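Local coordinates for protein sugar isomerase (Sinorhizobium meliloti, PDB 3QC0) that binds a zinc ion in a xylose isomerase-like TIM barrel and probably interconverts sugars as an isomerase, at residues S8-T13 with A34-R39; A116-V121 with C154-G159; A202-D207 with A244-I249. One frame throughout, in Å; residues are numbered along the deposited sequence.

Contact 1 of 3, residues S8-T13 with A34-R39; sequences SINLAT and AIAPWR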
loop_
_atom_site.group_PDB
_atom_site.type_symbol
_atom_site.label_atom_id
_atom_site.label_comp_id
_atom_site.label_asym_id
_atom_site.label_seq_id
_atom_site.Cartn_x
_atom_site.Cartn_y
_atom_site.Cartn_z
ATOM N N SER A 8 -17.603 19.058 -2.151
ATOM C CA SER A 8 -18.604 18.006 -2.131
ATOM C C SER A 8 -18.388 17.167 -0.884
ATOM O O SER A 8 -17.237 17.018 -0.427
ATOM C CB SER A 8 -18.463 17.160 -3.409
ATOM O OG SER A 8 -19.405 16.117 -3.439
ATOM N N ILE A 9 -19.446 16.590 -0.335
ATOM C CA ILE A 9 -19.333 15.671 0.799
ATOM C C ILE A 9 -19.760 14.278 0.348
ATOM O O ILE A 9 -20.888 14.051 -0.079
ATOM C CB ILE A 9 -20.185 16.114 2.013
ATOM C CG1 ILE A 9 -19.793 17.530 2.470
ATOM C CG2 ILE A 9 -20.100 15.084 3.155
ATOM C CD1 ILE A 9 -18.421 17.709 3.085
ATOM N N ASN A 10 -18.823 13.329 0.404
ATOM C CA ASN A 10 -19.163 11.932 0.247
ATOM C C ASN A 10 -19.880 11.553 1.538
ATOM O O ASN A 10 -19.365 11.791 2.629
ATOM C CB ASN A 10 -17.903 11.097 -0.005
ATOM C CG ASN A 10 -18.193 9.668 -0.206
ATOM O OD1 ASN A 10 -18.738 8.995 0.697
ATOM N ND2 ASN A 10 -17.705 9.121 -1.344
ATOM N N LEU A 11 -21.087 11.002 1.428
ATOM C CA LEU A 11 -21.923 10.818 2.601
ATOM C C LEU A 11 -21.429 9.737 3.535
ATOM O O LEU A 11 -21.904 9.600 4.639
ATOM C CB LEU A 11 -23.361 10.540 2.163
ATOM C CG LEU A 11 -23.995 11.655 1.321
ATOM C CD1 LEU A 11 -25.533 11.416 1.137
ATOM C CD2 LEU A 11 -23.735 13.056 1.863
ATOM N N ALA A 12 -20.382 8.999 3.145
ATOM C CA ALA A 12 -19.733 8.128 4.123
ATOM C C ALA A 12 -19.206 8.937 5.301
ATOM O O ALA A 12 -19.115 8.438 6.417
ATOM C CB ALA A 12 -18.579 7.356 3.485
ATOM N N THR A 13 -18.851 10.180 5.048
ATOM C CA THR A 13 -18.266 11.051 6.070
ATOM C C THR A 13 -19.156 11.218 7.299
ATOM O O THR A 13 -18.648 11.343 8.422
ATOM C CB THR A 13 -17.909 12.408 5.449
ATOM O OG1 THR A 13 -16.927 12.169 4.437
ATOM C CG2 THR A 13 -17.306 13.412 6.455
ATOM N N ALA A 34 -23.043 19.804 -3.372
ATOM C CA ALA A 34 -22.575 18.629 -4.072
ATOM C C ALA A 34 -22.329 17.543 -3.033
ATOM O O ALA A 34 -21.805 17.816 -1.954
ATOM C CB ALA A 34 -21.278 18.949 -4.812
ATOM N N ILE A 35 -22.721 16.322 -3.379
ATOM C CA ILE A 35 -22.630 15.162 -2.516
ATOM C C ILE A 35 -22.147 13.973 -3.344
ATOM O O ILE A 35 -22.177 13.998 -4.575
ATOM C CB ILE A 35 -23.986 14.826 -1.817
ATOM C CG1 ILE A 35 -25.116 14.551 -2.838
ATOM C CG2 ILE A 35 -24.396 15.985 -0.888
ATOM C CD1 ILE A 35 -26.242 13.745 -2.253
ATOM N N ALA A 36 -21.745 12.926 -2.640
ATOM C CA ALA A 36 -21.547 11.610 -3.238
ATOM C C ALA A 36 -22.152 10.586 -2.299
ATOM O O ALA A 36 -21.555 10.232 -1.279
ATOM C CB ALA A 36 -20.050 11.341 -3.495
ATOM N N PRO A 37 -23.388 10.143 -2.597
ATOM C CA PRO A 37 -24.003 9.130 -1.783
ATOM C C PRO A 37 -23.572 7.722 -2.170
ATOM O O PRO A 37 -22.988 7.508 -3.241
ATOM C CB PRO A 37 -25.480 9.303 -2.087
ATOM C CG PRO A 37 -25.483 9.632 -3.560
ATOM C CD PRO A 37 -24.222 10.492 -3.761
ATOM N N TRP A 38 -23.892 6.789 -1.282
ATOM C CA TRP A 38 -23.666 5.394 -1.510
ATOM C C TRP A 38 -24.955 4.674 -1.858
ATOM O O TRP A 38 -26.069 5.096 -1.462
ATOM C CB TRP A 38 -23.023 4.760 -0.272
ATOM C CG TRP A 38 -21.624 5.204 -0.043
ATOM C CD1 TRP A 38 -21.168 6.476 0.103
ATOM C CD2 TRP A 38 -20.459 4.364 0.006
ATOM N NE1 TRP A 38 -19.804 6.480 0.255
ATOM C CE2 TRP A 38 -19.358 5.195 0.202
ATOM C CE3 TRP A 38 -20.263 2.989 -0.063
ATOM C CZ2 TRP A 38 -18.066 4.698 0.343
ATOM C CZ3 TRP A 38 -18.961 2.502 0.060
ATOM C CH2 TRP A 38 -17.898 3.355 0.230
ATOM N N ARG A 39 -24.828 3.555 -2.556
ATOM C CA ARG A 39 -26.004 2.865 -3.075
ATOM C C ARG A 39 -26.920 2.355 -1.972
ATOM O O ARG A 39 -28.143 2.345 -2.151
ATOM C CB ARG A 39 -25.577 1.718 -3.970
ATOM C CG ARG A 39 -24.907 2.226 -5.260
ATOM C CD ARG A 39 -24.407 1.089 -6.066
ATOM N NE ARG A 39 -25.459 0.284 -6.640
ATOM C CZ ARG A 39 -25.303 -0.962 -7.088
ATOM N NH1 ARG A 39 -24.127 -1.580 -6.967
ATOM N NH2 ARG A 39 -26.270 -1.605 -7.635
#

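Contact 2 of 3, residues A116-V121 with C154-G159; sequences AARRMV and CVNTLG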
loop_
_atom_site.group_PDB
_atom_site.type_symbol
_atom_site.label_atom_id
_atom_site.label_comp_id
_atom_site.label_asym_id
_atom_site.label_seq_id
_atom_site.Cartn_x
_atom_site.Cartn_y
_atom_site.Cartn_z
ATOM N N ALA A 116 -4.772 -12.602 -13.198
ATOM C CA ALA A 116 -6.060 -13.027 -13.723
ATOM C C ALA A 116 -7.171 -12.194 -13.140
ATOM O O ALA A 116 -8.138 -11.834 -13.860
ATOM C CB ALA A 116 -6.313 -14.530 -13.440
ATOM N N ALA A 117 -7.103 -11.909 -11.844
ATOM C CA ALA A 117 -8.126 -11.035 -11.219
ATOM C C ALA A 117 -8.161 -9.695 -11.958
ATOM O O ALA A 117 -9.200 -9.128 -12.233
ATOM C CB ALA A 117 -7.835 -10.837 -9.724
ATOM N N ARG A 118 -7.003 -9.154 -12.257
ATOM C CA ARG A 118 -6.928 -7.875 -12.949
ATOM C C ARG A 118 -7.482 -7.968 -14.369
ATOM O O ARG A 118 -8.178 -7.046 -14.802
ATOM C CB ARG A 118 -5.488 -7.366 -12.910
ATOM C CG ARG A 118 -5.143 -6.896 -11.502
ATOM C CD ARG A 118 -3.654 -6.740 -11.242
ATOM N NE ARG A 118 -3.493 -6.092 -9.960
ATOM C CZ ARG A 118 -2.426 -6.138 -9.179
ATOM N NH1 ARG A 118 -1.322 -6.700 -9.614
ATOM N NH2 ARG A 118 -2.448 -5.539 -8.001
ATOM N N ARG A 119 -7.210 -9.081 -15.064
ATOM C CA ARG A 119 -7.844 -9.291 -16.373
ATOM C C ARG A 119 -9.374 -9.308 -16.241
ATOM O O ARG A 119 -10.091 -8.778 -17.102
ATOM C CB ARG A 119 -7.374 -10.571 -17.046
ATOM C CG ARG A 119 -5.939 -10.494 -17.508
ATOM C CD ARG A 119 -5.563 -11.652 -18.423
ATOM N NE ARG A 119 -5.701 -12.961 -17.782
ATOM C CZ ARG A 119 -4.738 -13.574 -17.087
ATOM N NH1 ARG A 119 -3.565 -13.004 -16.890
ATOM N NH2 ARG A 119 -4.971 -14.773 -16.577
HETATM N N MSE A 120 -9.894 -9.928 -15.201
HETATM C CA MSE A 120 -11.373 -9.960 -14.965
HETATM C C MSE A 120 -11.920 -8.587 -14.730
HETATM O O MSE A 120 -13.027 -8.290 -15.149
HETATM C CB MSE A 120 -11.721 -10.851 -13.795
HETATM C CG MSE A 120 -11.395 -12.320 -13.965
HETATM SE SE MSE A 120 -11.656 -13.324 -12.364
HETATM C CE MSE A 120 -11.085 -15.052 -12.974
ATOM N N VAL A 121 -11.161 -7.714 -14.080
ATOM C CA VAL A 121 -11.534 -6.291 -13.938
ATOM C C VAL A 121 -11.657 -5.594 -15.276
ATOM O O VAL A 121 -12.653 -4.971 -15.575
ATOM C CB VAL A 121 -10.555 -5.530 -12.990
ATOM C CG1 VAL A 121 -10.857 -4.048 -12.981
ATOM C CG2 VAL A 121 -10.641 -6.138 -11.537
ATOM N N CYS A 154 -8.149 -4.787 -6.717
ATOM C CA CYS A 154 -6.840 -5.104 -7.266
ATOM C C CYS A 154 -6.402 -4.137 -8.382
ATOM O O CYS A 154 -5.454 -4.421 -9.078
ATOM C CB CYS A 154 -6.825 -6.553 -7.739
ATOM S SG CYS A 154 -7.954 -6.884 -9.153
ATOM N N VAL A 155 -7.009 -2.962 -8.436
ATOM C CA VAL A 155 -6.473 -1.824 -9.224
ATOM C C VAL A 155 -5.908 -0.903 -8.145
ATOM O O VAL A 155 -6.647 -0.373 -7.320
ATOM C CB VAL A 155 -7.497 -1.100 -10.073
ATOM C CG1 VAL A 155 -6.837 0.151 -10.757
ATOM C CG2 VAL A 155 -8.108 -2.069 -11.116
ATOM N N ASN A 156 -4.565 -0.846 -8.096
ATOM C CA ASN A 156 -3.850 -0.275 -6.967
ATOM C C ASN A 156 -2.898 0.868 -7.230
ATOM O O ASN A 156 -2.270 1.354 -6.282
ATOM C CB ASN A 156 -3.099 -1.399 -6.259
ATOM C CG ASN A 156 -4.044 -2.466 -5.778
ATOM O OD1 ASN A 156 -4.063 -3.579 -6.310
ATOM N ND2 ASN A 156 -4.909 -2.102 -4.811
ATOM N N THR A 157 -2.739 1.287 -8.493
ATOM C CA THR A 157 -1.943 2.480 -8.801
ATOM C C THR A 157 -2.684 3.304 -9.851
ATOM O O THR A 157 -3.441 2.762 -10.684
ATOM C CB THR A 157 -0.525 2.159 -9.303
ATOM O OG1 THR A 157 -0.593 1.649 -10.644
ATOM C CG2 THR A 157 0.230 1.221 -8.279
ATOM N N LEU A 158 -2.482 4.609 -9.803
ATOM C CA LEU A 158 -3.063 5.463 -10.826
ATOM C C LEU A 158 -2.533 5.081 -12.213
ATOM O O LEU A 158 -3.301 5.101 -13.180
ATOM C CB LEU A 158 -2.797 6.918 -10.492
ATOM C CG LEU A 158 -3.357 7.968 -11.439
ATOM C CD1 LEU A 158 -4.879 7.842 -11.608
ATOM C CD2 LEU A 158 -2.968 9.370 -10.877
ATOM N N GLY A 159 -1.251 4.739 -12.341
ATOM C CA GLY A 159 -0.704 4.302 -13.600
ATOM C C GLY A 159 -1.412 3.085 -14.182
ATOM O O GLY A 159 -1.710 3.029 -15.355
#

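Contact 3 of 3, residues A202-D207 with A244-I249; sequences AHHICD and AQEVEI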
loop_
_atom_site.group_PDB
_atom_site.type_symbol
_atom_site.label_atom_id
_atom_site.label_comp_id
_atom_site.label_asym_id
_atom_site.label_seq_id
_atom_site.Cartn_x
_atom_site.Cartn_y
_atom_site.Cartn_z
ATOM N N ALA A 202 -12.918 12.612 -10.853
ATOM C CA ALA A 202 -13.232 12.946 -9.480
ATOM C C ALA A 202 -11.950 13.076 -8.703
ATOM O O ALA A 202 -10.928 12.474 -9.083
ATOM C CB ALA A 202 -14.145 11.879 -8.834
ATOM N N HIS A 203 -12.046 13.819 -7.610
ATOM C CA HIS A 203 -10.938 14.068 -6.677
ATOM C C HIS A 203 -11.484 13.953 -5.281
ATOM O O HIS A 203 -12.358 14.756 -4.886
ATOM C CB HIS A 203 -10.367 15.464 -6.937
ATOM C CG HIS A 203 -9.272 15.870 -6.008
ATOM N ND1 HIS A 203 -8.874 17.179 -5.865
ATOM C CD2 HIS A 203 -8.464 15.136 -5.186
ATOM C CE1 HIS A 203 -7.863 17.237 -5.012
ATOM N NE2 HIS A 203 -7.627 16.023 -4.549
ATOM N N HIS A 204 -11.042 12.927 -4.548
ATOM C CA HIS A 204 -11.503 12.697 -3.193
ATOM C C HIS A 204 -10.427 13.129 -2.216
ATOM O O HIS A 204 -9.227 12.817 -2.408
ATOM C CB HIS A 204 -11.855 11.231 -2.907
ATOM C CG HIS A 204 -12.780 10.613 -3.896
ATOM N ND1 HIS A 204 -13.049 9.263 -3.929
ATOM C CD2 HIS A 204 -13.520 11.177 -4.886
ATOM C CE1 HIS A 204 -13.913 9.026 -4.914
ATOM N NE2 HIS A 204 -14.223 10.173 -5.493
ATOM N N ILE A 205 -10.871 13.790 -1.149
ATOM C CA ILE A 205 -9.978 14.321 -0.129
ATOM C C ILE A 205 -10.296 13.824 1.277
ATOM O O ILE A 205 -11.412 13.440 1.582
ATOM C CB ILE A 205 -9.918 15.862 -0.149
ATOM C CG1 ILE A 205 -11.313 16.462 0.038
ATOM C CG2 ILE A 205 -9.235 16.345 -1.440
ATOM C CD1 ILE A 205 -11.259 18.022 0.290
ATOM N N CYS A 206 -9.236 13.833 2.093
ATOM C CA CYS A 206 -9.180 13.281 3.455
ATOM C C CYS A 206 -7.680 13.342 3.783
ATOM O O CYS A 206 -6.941 14.058 3.115
ATOM C CB CYS A 206 -9.743 11.861 3.553
ATOM S SG CYS A 206 -8.898 10.696 2.490
ATOM N N ASP A 207 -7.259 12.642 4.820
ATOM C CA ASP A 207 -5.859 12.661 5.163
ATOM C C ASP A 207 -5.377 11.310 5.674
ATOM O O ASP A 207 -6.189 10.463 6.087
ATOM C CB ASP A 207 -5.561 13.763 6.211
ATOM C CG ASP A 207 -4.249 14.514 5.936
ATOM O OD1 ASP A 207 -3.309 13.913 5.319
ATOM O OD2 ASP A 207 -4.125 15.702 6.364
ATOM N N ALA A 244 -15.247 19.671 -8.084
ATOM C CA ALA A 244 -15.284 19.799 -6.657
ATOM C C ALA A 244 -14.406 18.735 -6.005
ATOM O O ALA A 244 -14.202 17.642 -6.547
ATOM C CB ALA A 244 -16.703 19.674 -6.137
ATOM N N GLN A 245 -13.905 19.081 -4.833
ATOM C CA GLN A 245 -13.150 18.144 -4.028
ATOM C C GLN A 245 -14.148 17.479 -3.110
ATOM O O GLN A 245 -14.896 18.176 -2.411
ATOM C CB GLN A 245 -12.072 18.876 -3.228
ATOM C CG GLN A 245 -11.055 19.559 -4.112
ATOM C CD GLN A 245 -10.031 20.353 -3.313
ATOM O OE1 GLN A 245 -9.373 19.808 -2.437
ATOM N NE2 GLN A 245 -9.898 21.631 -3.607
ATOM N N GLU A 246 -14.156 16.144 -3.120
ATOM C CA GLU A 246 -15.142 15.343 -2.426
ATOM C C GLU A 246 -14.564 14.765 -1.134
ATOM O O GLU A 246 -13.618 13.944 -1.188
ATOM C CB GLU A 246 -15.597 14.229 -3.378
ATOM C CG GLU A 246 -16.611 13.265 -2.786
ATOM C CD GLU A 246 -16.873 12.111 -3.702
ATOM O OE1 GLU A 246 -17.181 12.355 -4.893
ATOM O OE2 GLU A 246 -16.768 10.959 -3.245
ATOM N N VAL A 247 -15.062 15.216 0.005
ATOM C CA VAL A 247 -14.609 14.757 1.305
ATOM C C VAL A 247 -15.143 13.387 1.645
ATOM O O VAL A 247 -16.331 13.168 1.802
ATOM C CB VAL A 247 -14.981 15.702 2.422
ATOM C CG1 VAL A 247 -14.522 15.135 3.779
ATOM C CG2 VAL A 247 -14.426 17.113 2.099
ATOM N N GLU A 248 -14.225 12.439 1.751
ATOM C CA GLU A 248 -14.581 11.056 2.010
ATOM C C GLU A 248 -13.738 10.556 3.170
ATOM O O GLU A 248 -12.561 10.229 3.035
ATOM C CB GLU A 248 -14.374 10.188 0.761
ATOM C CG GLU A 248 -14.801 8.752 0.959
ATOM C CD GLU A 248 -14.566 7.909 -0.247
ATOM O OE1 GLU A 248 -13.630 8.201 -0.978
ATOM O OE2 GLU A 248 -15.364 6.983 -0.485
ATOM N N ILE A 249 -14.344 10.559 4.347
ATOM C CA ILE A 249 -13.707 10.174 5.597
ATOM C C ILE A 249 -14.450 9.000 6.234
ATOM O O ILE A 249 -15.649 9.075 6.482
ATOM C CB ILE A 249 -13.664 11.353 6.608
ATOM C CG1 ILE A 249 -12.848 12.506 6.023
ATOM C CG2 ILE A 249 -13.070 10.882 7.962
ATOM C CD1 ILE A 249 -12.938 13.863 6.756
HETATM O O HOH W 1 -14.652 15.083 -7.460
HETATM O O HOH W 2 -16.683 10.619 -6.934
#

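Contact 1 of 3, residues S8-T13 with A34-R39
N10 turns its CG anti to the backbone N (chi1 -179°), while W38 carries CG anti to its carbonyl carbon (chi1 -70°), and from these starting points the amide and the indole meet at the C-terminal ends of two parallel strands. Indole NE1 gives its proton to N10 OD1 at 2.8 Å; the oxygen lies in the ring plane, at the edge, and the N-H points at a lone pair in the plane of the amide. The same OD1 receives the backbone N of A12 at 2.9 Å, closing an Asx turn, so two donors grip the oxygen and fix the amide's rotation. The amide's other end, ND2, donates to E246 OE2. An alanine in place of N10 would probably leave the indole N-H and the A12 N-H without their shared acceptor and the indole freer to turn. A12 CB comes within 3.6 Å of W38 NE1, obliquely to the ring.

Along the strands the backbones bond in parallel register: I9 N to A34 O, A36 N to I9 O at 2.9 Å, and L11 N to A36 O. The branches of L11 divide, CD1 meeting P37 CB past the second strand at 3.9 Å and CD2 meeting I35 CG2 at 4.1 Å. S8 CB touches A34 CB at 3.6 Å, and S8 OG bonds to T62 OG1 of the next strand.

The two strands, 7-10 and 34-36, are the first pair of the barrel and the ends of a beta-alpha-beta unit whose helix 20-29 covers L11, I35 and P37; strand 245-247 flanks 7-10, and strand 60-68 flanks 34-36.

Contact 2 of 3, residues A116-V121 with C154-G159
R118 reaches out from its helix to the loop at C154, where its NE donates to C154 O at 2.7 Å in an almost straight bond, 171° at the hydrogen. The carbonyl oxygen lies close to the guanidinium plane, at its edge. At the same edge NH2 meets N156 OD1 at 3.1 Å, in line with a lone pair of the amide, whose plane stands 70° from that of the guanidinium; a longer contact from NH2 to C154 O is weak. Beside this polar grip, C154 SG settles against the helix, touching R118 CG and V121 CG2, both at 3.7 Å, with A117 CB a little farther off. V121 CG1 also packs on V155 CG2 at 3.9 Å.

The R118 chain is extended from CG to NE, which puts NE at C154 O. Further out, N156 ND2 bonds to A153 O and L144 O, orienting its amide, and C154 O also accepts from Q160 NE2. R118 NH2 has another acceptor, W183 O of the second subunit, so the arginine ties the loop to the dimer interface.

In the TIM barrel the contact joins helix 114-135 to the loop between strand 139-141 and helix 158-168, whose A161 and I164 pack on V155.

Contact 3 of 3, residues A202-D207 with A244-I249
H204 and E246 lie side by side and point the same way, the carboxylate stacked on the imidazole with planes 26° apart, OE2 lying over one face toward its rim, 3.5 Å from NE2. Their polar ends are joined by water 2, which accepts from H204 NE2 at 2.9 Å and donates to E246 OE1 at 2.7 Å. E246 OE1 also bonds to T62 OG1.

Metal binding involves the other imidazole nitrogen. H204 ND1 and E248 OE1 both ligate zinc and stand 3.2 Å apart without bonding to each other, ring and carboxylate planes 80° apart; E142 and D177 complete the protein ligands. The water at NE2 and the zinc at ND1 together fix the ring's rotation.

Backbone hydrogen bonds pair the strands in parallel: E246 N to H203 O, I205 N to E246 O at 2.8 Å, and E248 N to I205 O. These are the last two strands of the TIM barrel, 200-205 and 245-247, joined by helix 229-238 in a beta-alpha-beta unit, with the zinc ligands near their C-terminal ends, as is usual for this fold.

Van der Waals contacts occupy the face of H203, I205, Q245 and V247. I205 CG1 sits between backbone N and carbonyl carbon (chi1 58°), and CD1 beyond it touches Q245 CB and V247 CG2, the latter at 3.8 Å. H203 ND1 lies 3.7 Å from Q245 CG, the side chains side by side with nearly parallel planes; H203 bonds to R233 of helix 229-238. At the far end C206 CB packs on I249 CG1 at 4.0 Å.

How the contacts relate
Contacts 1 and 3 are neighbours across the seam where the first and last strands of the barrel, 7-10 and 245-247, close the sheet; their centres lie 10 Å apart. Probable hydrogen bonds link them, S8 O with V247 N at 2.9 Å and N10 ND2 with E246 OE2 at 2.8 Å. The side chain of N10 comes about 3 Å (nearest atoms) from that of the zinc ligand E248, so N10 probably belongs to the second shell. An unidentified bound molecule, probably from the crystallisation liquor, lies about 3 Å from the side chains of W38 and E248, suggesting that both contacts border one pocket. Contact 2 stands apart, centres 25 Å from contact 1 and 22 Å from contact 3.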